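Local coordinates for protein TruD (Uncultured prochloron, PDB 4BS9) that acts as a cyanobactin heterocyclase that probably uses ATP to form heterocycles in the precursor peptide on the way to trunkamide, and binds zinc, at residues V557-V562 with R745-F750; R569-A574 with V683-Q688; T594-L599 with R619-S624; E625-G630 with A674-S679. All coordinates share one frame; numbering follows the deposited sequence.

Contact 1: V557-V562 with R745-F750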
loop_
_atom_site.group_PDB
_atom_site.type_symbol
_atom_site.label_atom_id
_atom_site.label_comp_id
_atom_site.label_asym_id
_atom_site.label_seq_id
_atom_site.Cartn_x
_atom_site.Cartn_y
_atom_site.Cartn_z
ATOM N N VAL A 557 20.079 -32.571 0.126
ATOM C CA VAL A 557 20.679 -33.372 1.207
ATOM C C VAL A 557 19.758 -33.437 2.403
ATOM O O VAL A 557 19.754 -34.442 3.118
ATOM C CB VAL A 557 22.088 -32.889 1.669
ATOM C CG1 VAL A 557 23.090 -32.936 0.526
ATOM C CG2 VAL A 557 22.048 -31.494 2.269
ATOM N N GLU A 558 18.988 -32.365 2.615
ATOM C CA GLU A 558 17.890 -32.372 3.589
ATOM C C GLU A 558 16.896 -33.513 3.334
ATOM O O GLU A 558 16.496 -34.192 4.259
ATOM C CB GLU A 558 17.132 -31.048 3.580
ATOM C CG GLU A 558 16.136 -30.899 4.723
ATOM C CD GLU A 558 15.038 -29.887 4.432
ATOM O OE1 GLU A 558 13.994 -30.270 3.843
ATOM O OE2 GLU A 558 15.217 -28.703 4.792
ATOM N N ARG A 559 16.505 -33.732 2.089
ATOM C CA ARG A 559 15.495 -34.748 1.800
ATOM C C ARG A 559 16.088 -36.142 1.697
ATOM O O ARG A 559 15.403 -37.111 1.965
ATOM C CB ARG A 559 14.695 -34.404 0.533
ATOM C CG ARG A 559 14.079 -33.013 0.588
ATOM C CD ARG A 559 12.872 -32.891 -0.317
ATOM N NE ARG A 559 11.899 -31.927 0.198
ATOM C CZ ARG A 559 11.691 -30.701 -0.273
ATOM N NH1 ARG A 559 12.391 -30.213 -1.292
ATOM N NH2 ARG A 559 10.760 -29.951 0.297
ATOM N N ASP A 560 17.345 -36.257 1.304
ATOM C CA ASP A 560 17.990 -37.563 1.261
ATOM C C ASP A 560 18.221 -38.039 2.705
ATOM O O ASP A 560 18.053 -39.212 3.024
ATOM C CB ASP A 560 19.295 -37.462 0.472
ATOM C CG ASP A 560 20.123 -38.729 0.522
ATOM O OD1 ASP A 560 19.908 -39.635 -0.307
ATOM O OD2 ASP A 560 21.033 -38.803 1.377
ATOM N N SER A 561 18.587 -37.110 3.580
ATOM C CA SER A 561 18.819 -37.420 4.981
ATOM C C SER A 561 17.531 -37.806 5.720
ATOM O O SER A 561 17.508 -38.784 6.476
ATOM C CB SER A 561 19.475 -36.231 5.679
ATOM O OG SER A 561 20.795 -36.035 5.218
ATOM N N VAL A 562 16.468 -37.031 5.514
ATOM C CA VAL A 562 15.169 -37.318 6.131
ATOM C C VAL A 562 14.596 -38.635 5.605
ATOM O O VAL A 562 13.935 -39.340 6.337
ATOM C CB VAL A 562 14.173 -36.160 5.913
ATOM C CG1 VAL A 562 12.770 -36.558 6.322
ATOM C CG2 VAL A 562 14.606 -34.922 6.693
ATOM N N ARG A 745 18.062 -39.431 -2.682
ATOM C CA ARG A 745 16.733 -39.995 -2.468
ATOM C C ARG A 745 15.664 -38.957 -2.115
ATOM O O ARG A 745 15.911 -37.969 -1.400
ATOM C CB ARG A 745 16.766 -41.030 -1.332
ATOM C CG ARG A 745 17.846 -42.098 -1.427
ATOM C CD ARG A 745 17.698 -43.035 -2.608
ATOM N NE ARG A 745 16.419 -43.730 -2.608
ATOM C CZ ARG A 745 16.178 -44.870 -3.239
ATOM N NH1 ARG A 745 17.135 -45.499 -3.911
ATOM N NH2 ARG A 745 14.971 -45.398 -3.184
ATOM N N PHE A 746 14.458 -39.239 -2.598
ATOM C CA PHE A 746 13.324 -38.357 -2.455
ATOM C C PHE A 746 12.195 -39.174 -1.870
ATOM O O PHE A 746 12.235 -40.408 -1.896
ATOM C CB PHE A 746 12.952 -37.803 -3.821
ATOM C CG PHE A 746 11.846 -36.788 -3.798
ATOM C CD1 PHE A 746 11.900 -35.694 -2.947
ATOM C CD2 PHE A 746 10.756 -36.912 -4.667
ATOM C CE1 PHE A 746 10.880 -34.756 -2.944
ATOM C CE2 PHE A 746 9.737 -35.978 -4.664
ATOM C CZ PHE A 746 9.800 -34.898 -3.803
ATOM N N TRP A 747 11.208 -38.473 -1.328
ATOM C CA TRP A 747 10.057 -39.090 -0.687
ATOM C C TRP A 747 9.390 -40.119 -1.595
ATOM O O TRP A 747 9.280 -39.912 -2.798
ATOM C CB TRP A 747 9.055 -38.004 -0.233
ATOM C CG TRP A 747 9.618 -37.097 0.865
ATOM C CD1 TRP A 747 10.470 -37.465 1.877
ATOM C CD2 TRP A 747 9.364 -35.696 1.058
ATOM N NE1 TRP A 747 10.764 -36.389 2.676
ATOM C CE2 TRP A 747 10.100 -35.290 2.202
ATOM C CE3 TRP A 747 8.585 -34.744 0.383
ATOM C CZ2 TRP A 747 10.079 -33.971 2.684
ATOM C CZ3 TRP A 747 8.562 -33.425 0.868
ATOM C CH2 TRP A 747 9.304 -33.057 2.009
ATOM N N SER A 748 9.018 -41.257 -1.014
ATOM C CA SER A 748 8.030 -42.163 -1.604
ATOM C C SER A 748 8.556 -43.107 -2.696
ATOM O O SER A 748 7.767 -43.725 -3.413
ATOM C CB SER A 748 6.865 -41.329 -2.141
ATOM O OG SER A 748 5.696 -42.095 -2.278
ATOM N N ARG A 749 9.874 -43.237 -2.817
ATOM C CA ARG A 749 10.479 -44.013 -3.905
ATOM C C ARG A 749 11.431 -45.017 -3.328
ATOM O O ARG A 749 12.378 -44.628 -2.647
ATOM C CB ARG A 749 11.245 -43.092 -4.849
ATOM C CG ARG A 749 10.371 -42.178 -5.687
ATOM C CD ARG A 749 11.004 -40.799 -5.724
ATOM N NE ARG A 749 10.662 -39.981 -6.892
ATOM C CZ ARG A 749 9.478 -39.424 -7.123
ATOM N NH1 ARG A 749 8.442 -39.617 -6.306
ATOM N NH2 ARG A 749 9.324 -38.687 -8.205
ATOM N N PHE A 750 11.199 -46.293 -3.632
ATOM C CA PHE A 750 11.841 -47.401 -2.919
ATOM C C PHE A 750 12.704 -48.317 -3.778
ATOM O O PHE A 750 12.868 -49.507 -3.464
ATOM C CB PHE A 750 10.779 -48.253 -2.225
ATOM C CG PHE A 750 9.913 -47.473 -1.312
ATOM C CD1 PHE A 750 10.458 -46.867 -0.204
ATOM C CD2 PHE A 750 8.561 -47.319 -1.577
ATOM C CE1 PHE A 750 9.670 -46.122 0.642
ATOM C CE2 PHE A 750 7.761 -46.578 -0.736
ATOM C CZ PHE A 750 8.319 -45.976 0.375
#

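Contact 2: R569-A574 with V683-Q688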
loop_
_atom_site.group_PDB
_atom_site.type_symbol
_atom_site.label_atom_id
_atom_site.label_comp_id
_atom_site.label_asym_id
_atom_site.label_seq_id
_atom_site.Cartn_x
_atom_site.Cartn_y
_atom_site.Cartn_z
ATOM N N ARG A 569 13.352 -45.967 9.708
ATOM C CA ARG A 569 13.007 -45.752 11.116
ATOM C C ARG A 569 14.198 -45.924 12.027
ATOM O O ARG A 569 14.240 -46.833 12.836
ATOM C CB ARG A 569 11.880 -46.685 11.533
ATOM C CG ARG A 569 10.576 -46.245 10.914
ATOM C CD ARG A 569 9.418 -47.147 11.265
ATOM N NE ARG A 569 9.422 -48.331 10.421
ATOM C CZ ARG A 569 8.408 -49.176 10.309
ATOM N NH1 ARG A 569 7.280 -48.984 10.982
ATOM N NH2 ARG A 569 8.524 -50.218 9.503
ATOM N N VAL A 570 15.149 -45.015 11.889
ATOM C CA VAL A 570 16.432 -45.101 12.558
ATOM C C VAL A 570 16.468 -44.259 13.844
ATOM O O VAL A 570 16.033 -43.092 13.880
ATOM C CB VAL A 570 17.542 -44.637 11.601
ATOM C CG1 VAL A 570 18.915 -44.757 12.246
ATOM C CG2 VAL A 570 17.492 -45.449 10.321
ATOM N N SER A 571 16.991 -44.876 14.902
ATOM C CA SER A 571 17.103 -44.238 16.209
ATOM C C SER A 571 18.325 -43.350 16.169
ATOM O O SER A 571 19.404 -43.795 15.806
ATOM C CB SER A 571 17.262 -45.286 17.303
ATOM O OG SER A 571 16.816 -44.749 18.531
ATOM N N ARG A 572 18.167 -42.097 16.547
ATOM C CA ARG A 572 19.178 -41.117 16.218
ATOM C C ARG A 572 19.603 -40.350 17.468
ATOM O O ARG A 572 18.802 -40.187 18.392
ATOM C CB ARG A 572 18.570 -40.204 15.161
ATOM C CG ARG A 572 19.540 -39.601 14.181
ATOM C CD ARG A 572 20.103 -40.562 13.142
ATOM N NE ARG A 572 21.555 -40.362 13.063
ATOM C CZ ARG A 572 22.477 -41.297 13.302
ATOM N NH1 ARG A 572 22.121 -42.553 13.576
ATOM N NH2 ARG A 572 23.771 -40.984 13.239
ATOM N N PRO A 573 20.870 -39.894 17.530
ATOM C CA PRO A 573 21.263 -39.138 18.727
ATOM C C PRO A 573 20.743 -37.710 18.762
ATOM O O PRO A 573 20.592 -37.074 17.733
ATOM C CB PRO A 573 22.780 -39.096 18.615
ATOM C CG PRO A 573 23.001 -39.076 17.153
ATOM C CD PRO A 573 22.034 -40.106 16.651
ATOM N N ALA A 574 20.509 -37.209 19.959
ATOM C CA ALA A 574 20.023 -35.860 20.136
ATOM C C ALA A 574 21.188 -34.876 20.180
ATOM O O ALA A 574 22.348 -35.273 20.152
ATOM C CB ALA A 574 19.197 -35.779 21.409
ATOM N N VAL A 683 12.446 -41.074 19.048
ATOM C CA VAL A 683 13.066 -41.042 20.347
ATOM C C VAL A 683 14.575 -41.038 20.158
ATOM O O VAL A 683 15.116 -41.736 19.293
ATOM C CB VAL A 683 12.650 -42.254 21.187
ATOM C CG1 VAL A 683 13.254 -42.167 22.578
ATOM C CG2 VAL A 683 11.134 -42.348 21.267
ATOM N N ALA A 684 15.248 -40.235 20.968
ATOM C CA ALA A 684 16.695 -40.152 20.922
ATOM C C ALA A 684 17.308 -41.448 21.443
ATOM O O ALA A 684 16.813 -42.052 22.401
ATOM C CB ALA A 684 17.188 -38.968 21.738
ATOM N N ASP A 685 18.385 -41.864 20.790
ATOM C CA ASP A 685 19.152 -43.033 21.189
ATOM C C ASP A 685 19.982 -42.737 22.450
ATOM O O ASP A 685 20.969 -42.003 22.395
ATOM C CB ASP A 685 20.064 -43.419 20.028
ATOM C CG ASP A 685 20.818 -44.692 20.272
ATOM O OD1 ASP A 685 20.825 -45.166 21.430
ATOM O OD2 ASP A 685 21.407 -45.212 19.298
ATOM N N ALA A 686 19.570 -43.312 23.582
ATOM C CA ALA A 686 20.256 -43.111 24.871
ATOM C C ALA A 686 21.600 -43.831 24.907
ATOM O O ALA A 686 22.487 -43.480 25.696
ATOM C CB ALA A 686 19.381 -43.583 26.028
ATOM N N SER A 687 21.740 -44.833 24.038
ATOM C CA SER A 687 22.979 -45.608 23.904
ATOM C C SER A 687 24.058 -44.867 23.101
ATOM O O SER A 687 25.078 -45.446 22.736
ATOM C CB SER A 687 22.689 -46.965 23.237
ATOM O OG SER A 687 22.749 -46.880 21.821
ATOM N N GLN A 688 23.830 -43.592 22.821
ATOM C CA GLN A 688 24.753 -42.814 22.041
ATOM C C GLN A 688 24.837 -41.424 22.634
ATOM O O GLN A 688 23.839 -40.862 23.056
ATOM C CB GLN A 688 24.261 -42.748 20.611
ATOM C CG GLN A 688 25.367 -42.606 19.588
ATOM C CD GLN A 688 24.837 -42.667 18.170
ATOM O OE1 GLN A 688 23.638 -42.884 17.937
ATOM N NE2 GLN A 688 25.728 -42.475 17.211
#

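Contact 3: T594-L599 with R619-S624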
loop_
_atom_site.group_PDB
_atom_site.type_symbol
_atom_site.label_atom_id
_atom_site.label_comp_id
_atom_site.label_asym_id
_atom_site.label_seq_id
_atom_site.Cartn_x
_atom_site.Cartn_y
_atom_site.Cartn_z
ATOM N N THR A 594 6.414 -23.293 28.348
ATOM C CA THR A 594 5.307 -22.431 28.754
ATOM C C THR A 594 4.081 -22.643 27.860
ATOM O O THR A 594 2.957 -22.421 28.296
ATOM C CB THR A 594 5.696 -20.943 28.745
ATOM O OG1 THR A 594 6.114 -20.555 27.438
ATOM C CG2 THR A 594 6.827 -20.679 29.706
ATOM N N GLN A 595 4.299 -23.082 26.619
ATOM C CA GLN A 595 3.204 -23.349 25.681
ATOM C C GLN A 595 2.874 -24.832 25.599
ATOM O O GLN A 595 2.443 -25.313 24.550
ATOM C CB GLN A 595 3.543 -22.833 24.275
ATOM C CG GLN A 595 4.145 -21.439 24.239
ATOM C CD GLN A 595 3.418 -20.474 25.160
ATOM O OE1 GLN A 595 2.196 -20.364 25.106
ATOM N NE2 GLN A 595 4.167 -19.779 26.018
ATOM N N ASN A 596 3.082 -25.553 26.700
ATOM C CA ASN A 596 2.678 -26.948 26.800
ATOM C C ASN A 596 3.322 -27.841 25.731
ATOM O O ASN A 596 2.631 -28.611 25.059
ATOM C CB ASN A 596 1.155 -27.031 26.700
ATOM C CG ASN A 596 0.619 -28.381 27.103
ATOM O OD1 ASN A 596 0.259 -29.195 26.250
ATOM N ND2 ASN A 596 0.574 -28.633 28.406
ATOM N N ARG A 597 4.641 -27.727 25.568
ATOM C CA ARG A 597 5.352 -28.472 24.521
ATOM C C ARG A 597 6.810 -28.781 24.844
ATOM O O ARG A 597 7.528 -27.952 25.396
ATOM C CB ARG A 597 5.287 -27.722 23.190
ATOM C CG ARG A 597 4.052 -28.034 22.366
ATOM C CD ARG A 597 4.157 -27.517 20.932
ATOM N NE ARG A 597 3.104 -28.092 20.097
ATOM C CZ ARG A 597 3.188 -29.247 19.436
ATOM N NH1 ARG A 597 4.295 -29.983 19.454
ATOM N NH2 ARG A 597 2.146 -29.670 18.736
ATOM N N ASP A 598 7.238 -29.984 24.473
ATOM C CA ASP A 598 8.632 -30.362 24.558
ATOM C C ASP A 598 9.254 -30.147 23.202
ATOM O O ASP A 598 8.549 -29.918 22.218
ATOM C CB ASP A 598 8.781 -31.827 24.940
ATOM C CG ASP A 598 8.072 -32.177 26.234
ATOM O OD1 ASP A 598 8.140 -31.385 27.209
ATOM O OD2 ASP A 598 7.451 -33.265 26.271
ATOM N N LEU A 599 10.579 -30.250 23.150
ATOM C CA LEU A 599 11.324 -29.975 21.934
ATOM C C LEU A 599 12.742 -30.540 22.010
ATOM O O LEU A 599 13.550 -30.059 22.785
ATOM C CB LEU A 599 11.359 -28.462 21.707
ATOM C CG LEU A 599 12.091 -27.925 20.480
ATOM C CD1 LEU A 599 11.688 -28.632 19.195
ATOM C CD2 LEU A 599 11.817 -26.436 20.359
ATOM N N ARG A 619 3.339 -32.116 22.261
ATOM C CA ARG A 619 2.572 -31.592 23.385
ATOM C C ARG A 619 2.943 -32.326 24.658
ATOM O O ARG A 619 3.318 -33.494 24.617
ATOM C CB ARG A 619 1.079 -31.751 23.150
ATOM C CG ARG A 619 0.434 -30.571 22.459
ATOM C CD ARG A 619 -1.031 -30.872 22.180
ATOM N NE ARG A 619 -1.950 -29.810 22.594
ATOM C CZ ARG A 619 -2.048 -28.608 22.018
ATOM N NH1 ARG A 619 -1.258 -28.259 20.997
ATOM N NH2 ARG A 619 -2.938 -27.733 22.483
ATOM N N LYS A 620 2.839 -31.636 25.786
ATOM C CA LYS A 620 3.194 -32.218 27.085
ATOM C C LYS A 620 1.997 -32.917 27.710
ATOM O O LYS A 620 2.128 -34.021 28.217
ATOM C CB LYS A 620 3.726 -31.139 28.026
ATOM C CG LYS A 620 5.054 -30.557 27.583
ATOM C CD LYS A 620 5.465 -29.339 28.395
ATOM C CE LYS A 620 5.780 -29.694 29.839
ATOM N NZ LYS A 620 6.806 -30.764 29.935
ATOM N N ALA A 621 0.846 -32.244 27.671
ATOM C CA ALA A 621 -0.433 -32.780 28.140
ATOM C C ALA A 621 -1.511 -32.593 27.073
ATOM O O ALA A 621 -1.285 -31.929 26.063
ATOM C CB ALA A 621 -0.850 -32.102 29.438
ATOM N N GLY A 622 -2.686 -33.167 27.319
ATOM C CA GLY A 622 -3.741 -33.283 26.313
ATOM C C GLY A 622 -3.767 -34.723 25.849
ATOM O O GLY A 622 -2.857 -35.493 26.159
ATOM N N SER A 623 -4.795 -35.102 25.104
ATOM C CA SER A 623 -4.961 -36.499 24.727
ATOM C C SER A 623 -4.326 -36.826 23.386
ATOM O O SER A 623 -4.449 -37.955 22.914
ATOM C CB SER A 623 -6.438 -36.860 24.708
ATOM O OG SER A 623 -7.182 -35.782 24.186
ATOM N N SER A 624 -3.646 -35.858 22.770
ATOM C CA SER A 624 -2.937 -36.115 21.520
ATOM C C SER A 624 -1.654 -35.328 21.462
ATOM O O SER A 624 -1.677 -34.104 21.501
ATOM C CB SER A 624 -3.807 -35.769 20.318
ATOM O OG SER A 624 -4.913 -36.652 20.263
#

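Contact 4: E625-G630 with A674-S679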
loop_
_atom_site.group_PDB
_atom_site.type_symbol
_atom_site.label_atom_id
_atom_site.label_comp_id
_atom_site.label_asym_id
_atom_site.label_seq_id
_atom_site.Cartn_x
_atom_site.Cartn_y
_atom_site.Cartn_z
ATOM N N GLU A 625 -0.541 -36.042 21.328
ATOM C CA GLU A 625 0.793 -35.449 21.427
ATOM C C GLU A 625 1.068 -34.369 20.365
ATOM O O GLU A 625 1.888 -33.487 20.584
ATOM C CB GLU A 625 1.863 -36.559 21.416
ATOM C CG GLU A 625 1.772 -37.489 22.632
ATOM C CD GLU A 625 2.831 -38.594 22.689
ATOM O OE1 GLU A 625 3.755 -38.604 21.842
ATOM O OE2 GLU A 625 2.751 -39.455 23.613
ATOM N N ARG A 626 0.360 -34.436 19.236
ATOM C CA ARG A 626 0.460 -33.455 18.145
ATOM C C ARG A 626 1.896 -33.183 17.782
ATOM O O ARG A 626 2.399 -32.084 17.952
ATOM C CB ARG A 626 -0.268 -32.167 18.516
ATOM C CG ARG A 626 -1.769 -32.302 18.382
ATOM C CD ARG A 626 -2.502 -31.052 18.827
ATOM N NE ARG A 626 -3.573 -30.701 17.896
ATOM C CZ ARG A 626 -3.393 -30.069 16.734
ATOM N NH1 ARG A 626 -2.178 -29.704 16.324
ATOM N NH2 ARG A 626 -4.438 -29.797 15.965
ATOM N N ILE A 627 2.566 -34.208 17.294
ATOM C CA ILE A 627 3.993 -34.118 17.103
ATOM C C ILE A 627 4.235 -33.335 15.845
ATOM O O ILE A 627 3.742 -33.716 14.786
ATOM C CB ILE A 627 4.623 -35.501 16.994
ATOM C CG1 ILE A 627 4.469 -36.228 18.329
ATOM C CG2 ILE A 627 6.086 -35.378 16.649
ATOM C CD1 ILE A 627 4.731 -37.715 18.257
ATOM N N ILE A 628 4.972 -32.232 15.950
ATOM C CA ILE A 628 5.353 -31.480 14.753
ATOM C C ILE A 628 6.838 -31.635 14.468
ATOM O O ILE A 628 7.653 -31.580 15.374
ATOM C CB ILE A 628 4.929 -29.998 14.813
ATOM C CG1 ILE A 628 5.604 -29.256 15.969
ATOM C CG2 ILE A 628 3.413 -29.911 14.928
ATOM C CD1 ILE A 628 5.019 -27.881 16.252
ATOM N N LEU A 629 7.157 -31.861 13.194
ATOM C CA LEU A 629 8.522 -32.074 12.711
ATOM C C LEU A 629 8.958 -30.910 11.833
ATOM O O LEU A 629 8.144 -30.342 11.108
ATOM C CB LEU A 629 8.599 -33.350 11.879
ATOM C CG LEU A 629 7.991 -34.582 12.527
ATOM C CD1 LEU A 629 8.115 -35.755 11.570
ATOM C CD2 LEU A 629 8.648 -34.879 13.872
ATOM N N GLY A 630 10.245 -30.578 11.900
ATOM C CA GLY A 630 10.841 -29.520 11.084
ATOM C C GLY A 630 12.290 -29.838 10.754
ATOM O O GLY A 630 13.059 -30.207 11.638
ATOM N N ALA A 674 0.035 -40.059 16.193
ATOM C CA ALA A 674 1.442 -40.400 16.412
ATOM C C ALA A 674 1.832 -40.175 17.864
ATOM O O ALA A 674 1.301 -39.291 18.513
ATOM C CB ALA A 674 2.346 -39.599 15.491
ATOM N N THR A 675 2.742 -41.007 18.363
ATOM C CA THR A 675 3.220 -40.947 19.749
ATOM C C THR A 675 4.706 -41.265 19.819
ATOM O O THR A 675 5.194 -42.135 19.105
ATOM C CB THR A 675 2.501 -41.962 20.668
ATOM O OG1 THR A 675 2.931 -43.293 20.364
ATOM C CG2 THR A 675 1.020 -41.888 20.504
ATOM N N LEU A 676 5.423 -40.590 20.702
ATOM C CA LEU A 676 6.815 -40.948 20.917
ATOM C C LEU A 676 6.879 -42.415 21.352
ATOM O O LEU A 676 7.743 -43.205 20.900
ATOM C CB LEU A 676 7.431 -40.049 21.985
ATOM C CG LEU A 676 7.356 -38.542 21.743
ATOM C CD1 LEU A 676 7.999 -37.789 22.901
ATOM C CD2 LEU A 676 8.015 -38.173 20.419
ATOM N N ALA A 677 5.928 -42.772 22.215
ATOM C CA ALA A 677 5.915 -44.085 22.835
ATOM C C ALA A 677 5.889 -45.168 21.772
ATOM O O ALA A 677 6.594 -46.165 21.896
ATOM C CB ALA A 677 4.737 -44.228 23.782
ATOM N N ALA A 678 5.107 -44.954 20.717
ATOM C CA ALA A 678 5.022 -45.920 19.624
ATOM C C ALA A 678 5.885 -45.558 18.424
ATOM O O ALA A 678 5.755 -46.178 17.379
ATOM C CB ALA A 678 3.583 -46.087 19.185
ATOM N N SER A 679 6.777 -44.585 18.567
ATOM C CA SER A 679 7.624 -44.167 17.452
ATOM C C SER A 679 9.090 -44.037 17.877
ATOM O O SER A 679 9.577 -42.928 18.153
ATOM C CB SER A 679 7.107 -42.856 16.877
ATOM O OG SER A 679 5.810 -43.022 16.349
#

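Contact 1: V557-V562 with R745-F750
Helix 545-568 of the YcaO region meets the loop after strand 735-740 here, Arg559, Asp560 and Val562 of the helix facing Arg745, Phe746 and Trp747. The loop then closes into a type II beta turn from Phe746 to Arg749. The main contact is between the Arg559 chain and two aromatic rings. Its CD stands above the six-membered ring of Trp747, 4.3 Å from the centroid and 11° off the normal, a CH-pi contact by both measures. NE follows over the same ring, 3.4 Å from Trp747 CH2. The guanidinium and indole planes are 76° apart, so the group presents an edge to the ring and is not stacked flat on it. The same CD meets the edge of Phe746, 3.8 Å from CE1, while NH1 forms a salt bridge with Glu555. An alanine in place of Arg559 would probably uncover the Trp747 face and the Phe746 edge and leave Glu555 without this charged mate. Asp560, with CG anti to its backbone N, supplies the polar tie: Arg745 N donates to OD1 over 3.0 Å at 160°, on the anti lone pair. OD2 forms a salt bridge with Arg754, so the carboxylate ties helix 545-568 both to the loop at Arg745 and to helix 754-761. At the edge of the indole, Val562 CG1 lies 4.2 Å from Trp747 NE1.

Contact 2: R569-A574 with V683-Q688
Asp685 OD1 is gripped twice by Ser687, whose OG donates to it over 2.6 Å and whose backbone N does so over 2.8 Å. The hydroxyl meets the syn side of the oxygen and the N-H the anti side, the latter tilted well out of the carboxylate plane. CG lies anti to the backbone N (chi1 -175°), and the N-H bond from two residues on makes this an Asx turn, set within a type I beta turn from Asp685 to Gln688. The backbone N of Asp685 serves the other segment, donating to Arg572 O over 3.0 Å at 166°. That bond is nearly straight at the hydrogen, yet the donor stands 51° above the carbonyl plane. Ala684 CA adds a C-H...O contact to the same Arg572 O at 3.3 Å. The contact thus pins the loop that leaves helix 545-568 through a Schellman motif at Arg569 against the loop between helices 670-673 and 704-718. Ser571 OG approaches Asp685 CB at 3.8 Å. An alanine in place of Asp685 would keep that CB contact and the backbone bond, but would probably leave the N-H and hydroxyl of Ser687 without their acceptor and the turn freer to move. On the other flank, the extended Gln688 side chain crosses the Pro573 ring, Gln688 OE1 3.5 Å from Pro573 CD. That same Pro573 CD sits over one face of the Arg572 guanidinium, whose NE makes a weak hydrogen bond to Asp603 O. Ala574 CB and Ala684 CB touch at 3.8 Å.

Contact 3: T594-L599 with R619-S624
Backbone contacts join Asn596 to Arg619 and Lys620 beside strands 597-603 and 612-619, neighbours in a three-stranded antiparallel sheet. Arg597 and Arg619 form a non-hydrogen-bonded antiparallel pair, their CA atoms 4.3 Å apart. Just outside it, Lys620 N donates to Asn596 O over 3.1 Å at 152°, from a position 60° above the carbonyl plane. Arg619 CA makes a C-H...O contact with the same Asn596 O at 3.4 Å.

Charge pairing comes next. Lys620 NZ forms a salt bridge with Asp598 OD1 on its syn lone pair, 3.1 Å long. The lysine chain bends at its last two torsions, chi4 (55°) turning NZ back toward the carboxylate. The second oxygen, Asp598 OD2, is hydrogen-bonded to Asn618.

Van der Waals contacts accompany both sets. Lys620 CD rests against Arg597 N at 3.4 Å, and Arg619 N stands over one face of the Arg597 guanidinium.

Like charges also approach: Arg597 NH2 is 4.3 Å from Arg619 NH1, the two guanidinium planes being almost perpendicular. Arg597 has hydrogen bonds of its own, from NH1 to Ser617 and from NH2 to Arg626 O, which fix its rotation. At this surface position the Asp598 carboxylate would probably offset part of the positive charge gathered by the two arginines and the lysine.

Contact 4: E625-G630 with A674-S679
Ile627 lays its CD1 over the chain at Ala674 to Leu676, 3.8 Å from Ala674 O. CG1 is anti to the carbonyl carbon and CD1 continues extended from it (chi2 165°), toward the 674-679 loop. There it meets Ala674 CB at 4.1 Å and Leu676 CD2 at 4.0 Å; Ile627 CD1 thus bridges two side chains that do not meet each other. Alongside, Glu625 reaches across with an extended chain of its own. Leu676 N donates to Glu625 OE1 over 2.8 Å at 161°, meeting the oxygen on its syn side and close to the carboxylate plane, evidence of a well-directed bond. The same OE1 lies 3.6 Å from Leu676 CG, so the residue that gives its N-H to the carboxylate also packs its branch point against it, while Thr675 CB lies near both carboxylate oxygens. The contact joins the entry to strand 628-633, the outermost strand of the three-stranded antiparallel sheet on this side, to the loop that follows helix 670-673. That loop is itself folded tightly. Leu676 to Ser679 form a type I beta turn, closed by a bond from Ser679 N to Leu676 O of 2.9 Å. One residue earlier begins an ST motif, in which Thr675 OG1 accepts from Ala678 N over 2.8 Å. Its chi1 of 72° sets OG1 between the backbone N and the carbonyl carbon, facing the turn. The carbonyl oxygen of Ile627 receives a weak hydrogen bond from Trp670 NE1 of helix 670-673.

In the fold
Contacts 3 and 4 are surface contacts that reach the same three-stranded sheet, with centres about 11 Å apart; a probable backbone hydrogen bond joins Arg619 to Glu625 between them. Contacts 1 and 2 are partly buried, and their first segments follow each other along the chain: contact 1 sits on helix 545-568, contact 2 on the loop that leaves it, with centres about 19 Å apart. Contacts 2 and 4 touch where Val683 packs on Leu676, since both draw on the loop after helix 670-673. Each contact has one backbone N-H bond across it; contact 1 adds an arginine between a tryptophan face and a phenylalanine edge, contact 3 a surface ion pair, contacts 2 and 4 a self-bonded turn.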